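Local coordinates for putative nudix hydrolase family member (Chromobacterium violaceum, PDB 3F13), which probably acts as a magnesium-dependent hydrolase of the Nudix family, at the interface of chains A and B. Residues are numbered along the deposited sequence; one frame, centred on the assembly and turned at random. Chains: chain A/B, putative nudix hydrolase family member.

The interface of chains A and B. Residues chain A 71-73, 140; chain B 70-71, 144, 147.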
# COMPACT_ATOMS: atom_id res chain seq x y z
N MET A 71 0.53 -2.69 -0.99
CA MET A 71 -0.50 -2.48 -2.00
C MET A 71 0.08 -1.62 -3.09
O MET A 71 0.93 -0.74 -2.83
CB MET A 71 -1.78 -1.86 -1.40
CG MET A 71 -1.64 -0.50 -0.68
SD MET A 71 -3.10 0.03 0.33
CE MET A 71 -4.37 -1.05 -0.32
N LEU A 72 -0.37 -1.88 -4.30
CA LEU A 72 -0.04 -1.05 -5.44
C LEU A 72 -1.28 -0.61 -6.19
O LEU A 72 -2.03 -1.44 -6.69
CB LEU A 72 0.89 -1.82 -6.37
CG LEU A 72 1.21 -1.13 -7.71
CD1 LEU A 72 2.18 0.04 -7.42
CD2 LEU A 72 1.82 -2.08 -8.76
N TYR A 73 -1.49 0.69 -6.27
CA TYR A 73 -2.60 1.27 -7.02
C TYR A 73 -2.36 0.99 -8.50
O TYR A 73 -1.26 1.31 -9.01
CB TYR A 73 -2.58 2.76 -6.82
CG TYR A 73 -3.42 3.44 -7.89
CD1 TYR A 73 -4.79 3.24 -7.92
CD2 TYR A 73 -2.82 4.19 -8.92
CE1 TYR A 73 -5.60 3.85 -8.88
CE2 TYR A 73 -3.62 4.80 -9.93
CZ TYR A 73 -5.01 4.59 -9.90
OH TYR A 73 -5.84 5.17 -10.85
N ALA A 140 6.46 -2.53 -11.85
CA ALA A 140 6.14 -2.57 -10.42
C ALA A 140 5.18 -3.72 -10.06
O ALA A 140 5.35 -4.41 -9.07
CB ALA A 140 5.51 -1.24 -10.02
N SER B 70 0.06 3.59 -2.72
CA SER B 70 0.90 2.40 -2.83
C SER B 70 1.94 2.41 -1.71
O SER B 70 2.53 3.47 -1.38
CB SER B 70 1.60 2.42 -4.18
OG SER B 70 0.63 2.52 -5.23
N MET B 71 2.17 1.24 -1.15
CA MET B 71 3.12 1.06 -0.07
C MET B 71 3.72 -0.33 -0.17
O MET B 71 3.05 -1.30 -0.57
CB MET B 71 2.36 1.20 1.29
CG MET B 71 0.78 0.59 1.36
SD MET B 71 0.24 0.69 3.08
CE MET B 71 1.54 1.73 3.76
N LEU B 144 9.35 -0.10 -7.34
CA LEU B 144 8.48 0.96 -6.83
C LEU B 144 9.18 2.31 -6.95
O LEU B 144 8.56 3.30 -7.32
CB LEU B 144 8.02 0.67 -5.40
CG LEU B 144 6.93 -0.38 -5.38
CD1 LEU B 144 6.62 -0.83 -3.93
CD2 LEU B 144 5.68 0.23 -6.05
N LEU B 147 8.83 3.45 -10.49
CA LEU B 147 7.52 4.03 -10.62
C LEU B 147 7.49 5.48 -10.13
O LEU B 147 7.04 6.38 -10.84
CB LEU B 147 6.48 3.15 -9.88
CG LEU B 147 5.03 3.65 -10.02
CD1 LEU B 147 4.66 3.93 -11.48
CD2 LEU B 147 4.08 2.64 -9.40
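A:Met71 and B:Met71 face each other across the two-fold axis and form an antiparallel beta bridge near the start of strand 70-78 in each chain. The amide N of A:Met71 donates to the carbonyl O of B:Met71 at 2.9 Å, and the N of B:Met71 returns the bond to the O of A:Met71, also at 2.9 Å. Both donors lie in the plane of the carbonyl they meet. Since the backbone makes the bridge, the methionines leave their unbranched, flexible side chains to pack over it. CG of A:Met71 lies 3.3 Å from CG of B:Met71, tighter than normal van der Waals contact, where the two side chains cross at a slant. The backbone puts both side chains on the same face of the bridge, and the first torsion, with CG between the backbone N and the carbonyl carbon (chi1 58° in A:Met71), turns each CG towards its twin.

B:Ser70 extends the pairing by a side-chain bond. The hydroxyl OG of B:Ser70 accepts from the amide N of A:Tyr73 at 3.0 Å in a nearly straight bond (167° at H). With OG opposite the carbonyl carbon and beside the backbone N (chi1 -56°), the hydroxyl is turned towards the A strand. A small hydroxyl suits this place: it serves a backbone N-H of the partner while CB of B:Ser70 lies against CA of A:Leu72 at 4.0 Å.

On the other side of the bridge from the methionines, the branched side chain of A:Leu72 points towards the helices. CD1 of A:Leu72 meets CD2 of B:Leu144 at 3.8 Å and CD2 of B:Leu147 at the same distance, one methyl thus touching successive turns of the helix. The small side chain of A:Ala140 probably helps the helices come close; CB of A:Ala140 lies 4.2 Å from CD2 of B:Leu147.

Strand 70-78 pairs with its twin at its start, while the C-terminal helices, 136-154 in A and 136-157 in B, pack beside it; symmetry repeats each contact, in what may be a biological dimer.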